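PDB 4Q38: acyltransferase from Actinoplanes teichomyceticus, which transfers long-chain acyl groups from acyl-CoA to the amino sugar of teicoplanin-type glycopeptide antibiotics. Local coordinates for residues Ile187-Gly192 with Pro233-His238; Ser280-Gly285 with His327-Thr332. All coordinates share one frame; numbering follows the deposited sequence.

Interaction 1. Residues Ile187-Gly192 with Pro233-His238. With SO4 (sulfate ion), chain C.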
ATOM      1  N   ILE A 187       1.666  -1.977  11.496  1.00 22.27           N
ATOM      2  CA  ILE A 187       1.554  -3.428  11.326  1.00 23.15           C
ATOM      3  C   ILE A 187       2.320  -3.943  10.117  1.00 22.98           C
ATOM      4  O   ILE A 187       2.282  -5.143   9.819  1.00 23.69           O
ATOM      5  CB  ILE A 187       0.065  -3.881  11.265  1.00 23.14           C
ATOM      6  CG1 ILE A 187      -0.665  -3.245  10.067  1.00 22.99           C
ATOM      7  CG2 ILE A 187      -0.622  -3.530  12.576  1.00 23.64           C
ATOM      8  CD1 ILE A 187      -1.977  -3.908   9.697  1.00 23.76           C
ATOM      9  N   LEU A 188       3.024  -3.035   9.434  1.00 22.53           N
ATOM     10  CA  LEU A 188       3.829  -3.367   8.264  1.00 22.34           C
ATOM     11  C   LEU A 188       5.189  -2.700   8.432  1.00 21.74           C
ATOM     12  O   LEU A 188       5.254  -1.523   8.820  1.00 21.93           O
ATOM     13  CB  LEU A 188       3.162  -2.841   6.984  1.00 23.16           C
ATOM     14  CG  LEU A 188       3.897  -3.062   5.647  1.00 24.24           C
ATOM     15  CD1 LEU A 188       3.593  -4.431   5.078  1.00 23.42           C
ATOM     16  CD2 LEU A 188       3.485  -2.008   4.627  1.00 26.10           C
ATOM     17  N   TYR A 189       6.250  -3.439   8.130  1.00 21.77           N
ATOM     18  CA  TYR A 189       7.634  -2.933   8.220  1.00 22.02           C
ATOM     19  C   TYR A 189       8.463  -3.320   7.014  1.00 22.10           C
ATOM     20  O   TYR A 189       8.471  -4.479   6.601  1.00 22.44           O
ATOM     21  CB  TYR A 189       8.319  -3.399   9.530  1.00 21.20           C
ATOM     22  CG  TYR A 189       7.605  -2.803  10.701  1.00 21.77           C
ATOM     23  CD1 TYR A 189       7.900  -1.507  11.128  1.00 21.22           C
ATOM     24  CD2 TYR A 189       6.562  -3.497  11.335  1.00 22.25           C
ATOM     25  CE1 TYR A 189       7.210  -0.922  12.171  1.00 21.55           C
ATOM     26  CE2 TYR A 189       5.857  -2.913  12.375  1.00 21.74           C
ATOM     27  CZ  TYR A 189       6.183  -1.627  12.782  1.00 22.27           C
ATOM     28  OH  TYR A 189       5.488  -1.023  13.806  1.00 23.33           O
ATOM     29  N   ARG A 190       9.161  -2.341   6.446  1.00 22.36           N
ATOM     30  CA  ARG A 190      10.112  -2.635   5.381  1.00 22.14           C
ATOM     31  C   ARG A 190      11.449  -3.014   6.014  1.00 21.83           C
ATOM     32  O   ARG A 190      12.044  -2.237   6.775  1.00 21.84           O
ATOM     33  CB  ARG A 190      10.267  -1.454   4.407  1.00 22.44           C
ATOM     34  CG  ARG A 190      11.207  -1.787   3.247  1.00 22.75           C
ATOM     35  CD  ARG A 190      11.235  -0.748   2.138  1.00 22.07           C
ATOM     36  NE  ARG A 190      12.051  -1.262   1.038  1.00 23.44           N
ATOM     37  CZ  ARG A 190      11.963  -0.873  -0.230  1.00 23.59           C
ATOM     38  NH1 ARG A 190      11.087   0.062  -0.600  1.00 22.92           N
ATOM     39  NH2 ARG A 190      12.748  -1.442  -1.136  1.00 23.94           N
ATOM     40  N   LEU A 191      11.902  -4.217   5.695  1.00 21.45           N
ATOM     41  CA  LEU A 191      13.124  -4.756   6.258  1.00 22.64           C
ATOM     42  C   LEU A 191      14.095  -5.067   5.120  1.00 23.43           C
ATOM     43  O   LEU A 191      14.368  -6.228   4.795  1.00 23.60           O
ATOM     44  CB  LEU A 191      12.798  -6.004   7.098  1.00 21.86           C
ATOM     45  CG  LEU A 191      11.785  -5.858   8.252  1.00 21.31           C
ATOM     46  CD1 LEU A 191      11.649  -7.195   8.978  1.00 21.90           C
ATOM     47  CD2 LEU A 191      12.142  -4.772   9.267  1.00 20.81           C
ATOM     48  N   GLY A 192      14.609  -4.012   4.497  1.00 25.18           N
ATOM     49  CA  GLY A 192      15.461  -4.182   3.311  1.00 23.76           C
ATOM     50  C   GLY A 192      14.600  -4.187   2.068  1.00 23.26           C
ATOM     51  O   GLY A 192      13.747  -3.308   1.916  1.00 23.05           O
ATOM     52  N   PRO A 233      13.953 -12.273  13.679  1.00 24.73           N
ATOM     53  CA  PRO A 233      14.561 -11.468  14.754  1.00 24.75           C
ATOM     54  C   PRO A 233      13.834 -10.141  14.989  1.00 24.24           C
ATOM     55  O   PRO A 233      13.669  -9.714  16.139  1.00 23.35           O
ATOM     56  CB  PRO A 233      15.977 -11.181  14.234  1.00 25.23           C
ATOM     57  CG  PRO A 233      16.251 -12.255  13.248  1.00 26.16           C
ATOM     58  CD  PRO A 233      14.931 -12.653  12.644  1.00 24.71           C
ATOM     59  N   PHE A 234      13.408  -9.487  13.910  1.00 23.02           N
ATOM     60  CA  PHE A 234      12.714  -8.223  14.050  1.00 22.17           C
ATOM     61  C   PHE A 234      11.401  -8.392  14.823  1.00 22.00           C
ATOM     62  O   PHE A 234      11.163  -7.703  15.810  1.00 21.62           O
ATOM     63  CB  PHE A 234      12.409  -7.600  12.687  1.00 23.09           C
ATOM     64  CG  PHE A 234      11.740  -6.254  12.783  1.00 23.51           C
ATOM     65  CD1 PHE A 234      12.490  -5.106  13.022  1.00 24.13           C
ATOM     66  CD2 PHE A 234      10.363  -6.137  12.648  1.00 24.06           C
ATOM     67  CE1 PHE A 234      11.876  -3.856  13.110  1.00 24.01           C
ATOM     68  CE2 PHE A 234       9.738  -4.899  12.743  1.00 24.43           C
ATOM     69  CZ  PHE A 234      10.497  -3.756  12.967  1.00 25.54           C
ATOM     70  N   PHE A 235      10.557  -9.306  14.363  1.00 22.06           N
ATOM     71  CA  PHE A 235       9.245  -9.467  14.998  1.00 22.77           C
ATOM     72  C   PHE A 235       9.291 -10.123  16.381  1.00 24.47           C
ATOM     73  O   PHE A 235       8.511  -9.754  17.273  1.00 24.82           O
ATOM     74  CB  PHE A 235       8.256 -10.129  14.038  1.00 21.49           C
ATOM     75  CG  PHE A 235       7.849  -9.221  12.898  1.00 22.10           C
ATOM     76  CD1 PHE A 235       6.824  -8.291  13.062  1.00 21.04           C
ATOM     77  CD2 PHE A 235       8.533  -9.255  11.681  1.00 21.60           C
ATOM     78  CE1 PHE A 235       6.460  -7.434  12.028  1.00 21.05           C
ATOM     79  CE2 PHE A 235       8.176  -8.402  10.640  1.00 20.98           C
ATOM     80  CZ  PHE A 235       7.133  -7.497  10.811  1.00 21.97           C
ATOM     81  N   ASP A 236      10.222 -11.055  16.581  1.00 25.27           N
ATOM     82  CA  ASP A 236      10.356 -11.677  17.897  1.00 26.68           C
ATOM     83  C   ASP A 236      10.869 -10.676  18.926  1.00 26.81           C
ATOM     84  O   ASP A 236      10.484 -10.740  20.097  1.00 26.44           O
ATOM     85  CB  ASP A 236      11.207 -12.947  17.849  1.00 26.80           C
ATOM     86  CG  ASP A 236      10.519 -14.089  17.128  1.00 27.98           C
ATOM     87  OD1 ASP A 236       9.323 -13.988  16.766  1.00 28.45           O
ATOM     88  OD2 ASP A 236      11.174 -15.113  16.915  1.00 29.51           O
ATOM     89  N   ARG A 237      11.690  -9.719  18.489  1.00 25.77           N
ATOM     90  CA  ARG A 237      12.093  -8.627  19.381  1.00 26.42           C
ATOM     91  C   ARG A 237      11.008  -7.596  19.687  1.00 25.83           C
ATOM     92  O   ARG A 237      10.819  -7.229  20.850  1.00 25.21           O
ATOM     93  CB  ARG A 237      13.357  -7.900  18.874  1.00 28.26           C
ATOM     94  CG  ARG A 237      14.640  -8.681  19.112  1.00 33.53           C
ATOM     95  CD  ARG A 237      15.019  -8.757  20.587  1.00 35.55           C
ATOM     96  NE  ARG A 237      15.639  -7.518  21.052  1.00 40.04           N
ATOM     97  CZ  ARG A 237      16.348  -7.403  22.173  1.00 41.95           C
ATOM     98  NH1 ARG A 237      16.537  -8.454  22.964  1.00 41.48           N
ATOM     99  NH2 ARG A 237      16.876  -6.230  22.504  1.00 42.82           N
ATOM    100  N   HIS A 238      10.319  -7.097  18.661  1.00 23.81           N
ATOM    101  CA  HIS A 238       9.407  -5.965  18.870  1.00 24.11           C
ATOM    102  C   HIS A 238       7.956  -6.338  19.037  1.00 22.96           C
ATOM    103  O   HIS A 238       7.190  -5.579  19.627  1.00 23.19           O
ATOM    104  CB  HIS A 238       9.579  -4.923  17.767  1.00 24.98           C
ATOM    105  CG  HIS A 238      11.015  -4.478  17.597  1.00 25.30           C
ATOM    106  ND1 HIS A 238      11.696  -3.852  18.573  1.00 25.77           N
ATOM    107  CD2 HIS A 238      11.895  -4.617  16.530  1.00 25.79           C
ATOM    108  CE1 HIS A 238      12.965  -3.607  18.153  1.00 26.26           C
ATOM    109  NE2 HIS A 238      13.081  -4.070  16.903  1.00 25.58           N
TER
HETATM  110  S   SO4 C 402      19.165  -4.324  19.333  1.00 65.56           S
HETATM  111  O1  SO4 C 402      18.150  -4.986  18.468  1.00 57.72           O
HETATM  112  O2  SO4 C 402      18.708  -4.295  20.742  1.00 63.38           O
HETATM  113  O3  SO4 C 402      20.461  -5.057  19.256  1.00 61.37           O
HETATM  114  O4  SO4 C 402      19.345  -2.925  18.877  1.00 65.59           O
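Y189 and L191, on the same side of strand 188-191, meet F234 and F235 of helix 221-238 in a buried apolar seam of the GNAT-like domain, where an outer strand of the mixed sheet packs against a helix. F234 takes the central place. Its CG stands anti to the backbone N (chi1 -177°); one face of the ring meets L191 and the far end of the ring meets Y189. L191 lays a methyl over the middle of that face, a CH-pi contact with CD2 3.8 Å from the F234 ring centroid, and H238 CD2 lies over the opposite face, toward the rim. At the far end, CE2 of F234 comes to 3.6 Å from CG of Y189, over the tyrosine face, with the ring planes at 51°, an oblique aromatic pair. F235 fills in beside it, CE1 lying 4.0 Å from Y189 CD2 and CE2 4.0 Å from L191 CD1. Flat rings and a branched leucine suit this place because they offer broad carbon surfaces to each other; the one hydroxyl, Y189 OH, is satisfied by the carbonyl of G186. F196 and L198 of strand 194-200 and V150 of helix 148-155 extend the cluster. Within the helix, F234 sets CD2 over the centre of the F235 ring, 3.6 Å above its plane.

Interaction 2. Residues Ser280-Gly285 with His327-Thr332; sequences SAPEPG and HWHMRT
The carbonyl oxygen of P284 accepts two bonds: one from H327 ND1 at 3.0 Å and one from a water at 2.9 Å. That water in turn accepts from H327 N, so both the ring and the backbone of H327 are tied to the same carbonyl. The contact joins the loop after strand 276-277 of the GNAT-like domain to the approach and start of strand 331-336, the two segments running in nearly opposite directions. The imidazole bond is nearly straight (166°), and O lies in the ring plane of H327, so ND1 donates edge-on. Histidine suits the partly exposed site, its nitrogen reaching a loop carbonyl that no strand pairing serves. P282 supplies the apolar part. Its CB sits over one face of the H329 ring, 3.9 Å from the centroid, a CH-pi contact, while H327 O lies over the opposite face, toward the rim. CG of P282 also reaches R331 CD at 3.7 Å. The arginine chain is bent at chi2 (-63°) and chi3 (-58°), and its NE forms a salt bridge with D279 OD1. Over one face of the guanidinium, toward the rim, lies P282 CD, 3.5 Å above its plane.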
ATOM      1  N   SER A 280      -5.062 -24.391  -5.032  1.00 38.09           N
ATOM      2  CA  SER A 280      -5.277 -25.300  -6.144  1.00 39.01           C
ATOM      3  C   SER A 280      -4.875 -24.646  -7.448  1.00 39.17           C
ATOM      4  O   SER A 280      -4.962 -23.419  -7.584  1.00 38.74           O
ATOM      5  CB  SER A 280      -6.755 -25.671  -6.206  1.00 39.86           C
ATOM      6  OG  SER A 280      -7.145 -26.254  -4.980  1.00 45.61           O
ATOM      7  N   ALA A 281      -4.425 -25.463  -8.399  1.00 36.12           N
ATOM      8  CA  ALA A 281      -4.263 -25.026  -9.778  1.00 37.68           C
ATOM      9  C   ALA A 281      -5.557 -24.317 -10.205  1.00 38.04           C
ATOM     10  O   ALA A 281      -6.624 -24.916 -10.135  1.00 39.64           O
ATOM     11  CB  ALA A 281      -3.980 -26.229 -10.677  1.00 36.75           C
ATOM     12  N   PRO A 282      -5.483 -23.031 -10.598  1.00 38.26           N
ATOM     13  CA  PRO A 282      -6.738 -22.340 -10.905  1.00 41.02           C
ATOM     14  C   PRO A 282      -7.349 -22.781 -12.234  1.00 42.48           C
ATOM     15  O   PRO A 282      -6.652 -23.329 -13.092  1.00 42.16           O
ATOM     16  CB  PRO A 282      -6.329 -20.861 -10.985  1.00 39.21           C
ATOM     17  CG  PRO A 282      -4.986 -20.786 -10.343  1.00 41.20           C
ATOM     18  CD  PRO A 282      -4.336 -22.107 -10.614  1.00 40.02           C
ATOM     19  N   GLU A 283      -8.646 -22.545 -12.393  1.00 44.96           N
ATOM     20  CA  GLU A 283      -9.314 -22.817 -13.661  1.00 48.41           C
ATOM     21  C   GLU A 283      -8.690 -21.957 -14.750  1.00 47.43           C
ATOM     22  O   GLU A 283      -8.400 -20.782 -14.516  1.00 47.05           O
ATOM     23  CB  GLU A 283     -10.820 -22.554 -13.556  1.00 52.14           C
ATOM     24  CG  GLU A 283     -11.572 -23.615 -12.770  1.00 57.36           C
ATOM     25  CD  GLU A 283     -11.374 -25.010 -13.343  1.00 62.96           C
ATOM     26  OE1 GLU A 283     -11.951 -25.307 -14.414  1.00 66.78           O
ATOM     27  OE2 GLU A 283     -10.638 -25.808 -12.722  1.00 63.08           O
ATOM     28  N   PRO A 284      -8.468 -22.539 -15.941  1.00 48.03           N
ATOM     29  CA  PRO A 284      -7.867 -21.784 -17.043  1.00 47.58           C
ATOM     30  C   PRO A 284      -8.715 -20.578 -17.456  1.00 47.54           C
ATOM     31  O   PRO A 284      -8.167 -19.559 -17.878  1.00 48.00           O
ATOM     32  CB  PRO A 284      -7.804 -22.805 -18.191  1.00 47.20           C
ATOM     33  CG  PRO A 284      -8.003 -24.139 -17.555  1.00 47.95           C
ATOM     34  CD  PRO A 284      -8.848 -23.904 -16.348  1.00 47.13           C
ATOM     35  N   GLY A 285     -10.035 -20.698 -17.323  1.00 46.07           N
ATOM     36  CA  GLY A 285     -10.954 -19.632 -17.717  1.00 47.74           C
ATOM     37  C   GLY A 285     -11.104 -18.510 -16.703  1.00 48.26           C
ATOM     38  O   GLY A 285     -11.730 -17.491 -16.997  1.00 49.99           O
ATOM     39  N   HIS A 327      -4.959 -16.773 -19.435  1.00 39.83           N
ATOM     40  CA  HIS A 327      -5.152 -15.934 -18.243  1.00 39.23           C
ATOM     41  C   HIS A 327      -4.085 -16.114 -17.199  1.00 38.41           C
ATOM     42  O   HIS A 327      -3.540 -17.213 -17.026  1.00 36.67           O
ATOM     43  CB  HIS A 327      -6.529 -16.170 -17.621  1.00 40.96           C
ATOM     44  CG  HIS A 327      -7.681 -15.836 -18.545  1.00 44.28           C
ATOM     45  ND1 HIS A 327      -8.565 -16.764 -18.967  1.00 46.42           N
ATOM     46  CD2 HIS A 327      -8.057 -14.636 -19.140  1.00 44.29           C
ATOM     47  CE1 HIS A 327      -9.465 -16.184 -19.787  1.00 47.13           C
ATOM     48  NE2 HIS A 327      -9.153 -14.884 -19.895  1.00 46.16           N
ATOM     49  N   TRP A 328      -3.790 -15.020 -16.499  1.00 35.83           N
ATOM     50  CA  TRP A 328      -2.819 -14.997 -15.407  1.00 34.07           C
ATOM     51  C   TRP A 328      -3.527 -15.151 -14.093  1.00 34.63           C
ATOM     52  O   TRP A 328      -4.645 -14.662 -13.928  1.00 34.10           O
ATOM     53  CB  TRP A 328      -2.039 -13.692 -15.430  1.00 32.72           C
ATOM     54  CG  TRP A 328      -1.144 -13.510 -16.637  1.00 32.56           C
ATOM     55  CD1 TRP A 328      -1.347 -12.675 -17.737  1.00 32.23           C
ATOM     56  CD2 TRP A 328       0.142 -14.171 -16.896  1.00 32.49           C
ATOM     57  NE1 TRP A 328      -0.301 -12.769 -18.627  1.00 32.34           N
ATOM     58  CE2 TRP A 328       0.623 -13.653 -18.182  1.00 32.48           C
ATOM     59  CE3 TRP A 328       0.920 -15.104 -16.211  1.00 32.52           C
ATOM     60  CZ2 TRP A 328       1.830 -14.065 -18.738  1.00 32.95           C
ATOM     61  CZ3 TRP A 328       2.127 -15.517 -16.786  1.00 32.60           C
ATOM     62  CH2 TRP A 328       2.573 -15.008 -18.017  1.00 32.16           C
ATOM     63  N   HIS A 329      -2.884 -15.827 -13.138  1.00 33.35           N
ATOM     64  CA  HIS A 329      -3.512 -16.116 -11.853  1.00 32.54           C
ATOM     65  C   HIS A 329      -2.647 -15.742 -10.692  1.00 33.30           C
ATOM     66  O   HIS A 329      -1.445 -16.032 -10.675  1.00 30.94           O
ATOM     67  CB  HIS A 329      -3.868 -17.598 -11.743  1.00 34.17           C
ATOM     68  CG  HIS A 329      -4.561 -18.151 -12.964  1.00 34.79           C
ATOM     69  ND1 HIS A 329      -5.744 -17.675 -13.404  1.00 35.02           N
ATOM     70  CD2 HIS A 329      -4.189 -19.168 -13.847  1.00 35.98           C
ATOM     71  CE1 HIS A 329      -6.113 -18.346 -14.516  1.00 36.36           C
ATOM     72  NE2 HIS A 329      -5.162 -19.260 -14.786  1.00 36.19           N
ATOM     73  N   MET A 330      -3.259 -15.102  -9.699  1.00 32.97           N
ATOM     74  CA  MET A 330      -2.604 -14.906  -8.412  1.00 34.89           C
ATOM     75  C   MET A 330      -2.442 -16.266  -7.757  1.00 33.54           C
ATOM     76  O   MET A 330      -3.384 -17.055  -7.725  1.00 34.71           O
ATOM     77  CB  MET A 330      -3.448 -14.014  -7.504  1.00 37.51           C
ATOM     78  CG  MET A 330      -2.753 -13.647  -6.197  1.00 41.44           C
ATOM     79  SD  MET A 330      -3.824 -12.762  -5.040  1.00 48.18           S
ATOM     80  CE  MET A 330      -4.812 -14.113  -4.391  1.00 43.40           C
ATOM     81  N   ARG A 331      -1.254 -16.553  -7.246  1.00 30.88           N
ATOM     82  CA  ARG A 331      -1.063 -17.806  -6.517  1.00 30.03           C
ATOM     83  C   ARG A 331      -0.590 -17.493  -5.108  1.00 30.26           C
ATOM     84  O   ARG A 331      -0.024 -16.425  -4.859  1.00 27.59           O
ATOM     85  CB  ARG A 331      -0.087 -18.742  -7.241  1.00 29.26           C
ATOM     86  CG  ARG A 331      -0.519 -19.162  -8.651  1.00 29.81           C
ATOM     87  CD  ARG A 331      -1.813 -19.975  -8.685  1.00 29.45           C
ATOM     88  NE  ARG A 331      -1.755 -21.203  -7.887  1.00 30.70           N
ATOM     89  CZ  ARG A 331      -1.274 -22.370  -8.317  1.00 29.28           C
ATOM     90  NH1 ARG A 331      -0.796 -22.497  -9.550  1.00 29.15           N
ATOM     91  NH2 ARG A 331      -1.266 -23.411  -7.504  1.00 30.14           N
ATOM     92  N   THR A 332      -0.848 -18.424  -4.197  1.00 29.39           N
ATOM     93  CA  THR A 332      -0.553 -18.251  -2.791  1.00 29.57           C
ATOM     94  C   THR A 332       0.378 -19.364  -2.331  1.00 29.46           C
ATOM     95  O   THR A 332       0.205 -20.524  -2.703  1.00 29.55           O
ATOM     96  CB  THR A 332      -1.858 -18.252  -1.966  1.00 29.93           C
ATOM     97  OG1 THR A 332      -2.602 -17.074  -2.280  1.00 31.26           O
ATOM     98  CG2 THR A 332      -1.587 -18.271  -0.469  1.00 30.78           C
TER
HETATM   99  O   HOH W   1      -5.625 -19.544 -19.327  1.00 40.83           O

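Both interactions attach to the same six-stranded sheet, but toward its two edges: interaction 1 at the outermost strand 188-191, interaction 2 at strand 331-336 and the loop leaving the other outermost strand, 276-277. Their centres lie about 31 Å apart and they do not touch. Interaction 1 is buried, with strand and helix held by aromatic and aliphatic side chains alone and no hydrogen bond between the segments. Interaction 2 is partly exposed and joins irregular chain to a strand start, so a carbonyl, a water and a histidine N-H share the work with proline packing on an imidazole and a guanidinium. The bound decanoyl sugar lies about 9 Å from the R331 side chain, against about 14 Å from Y189's.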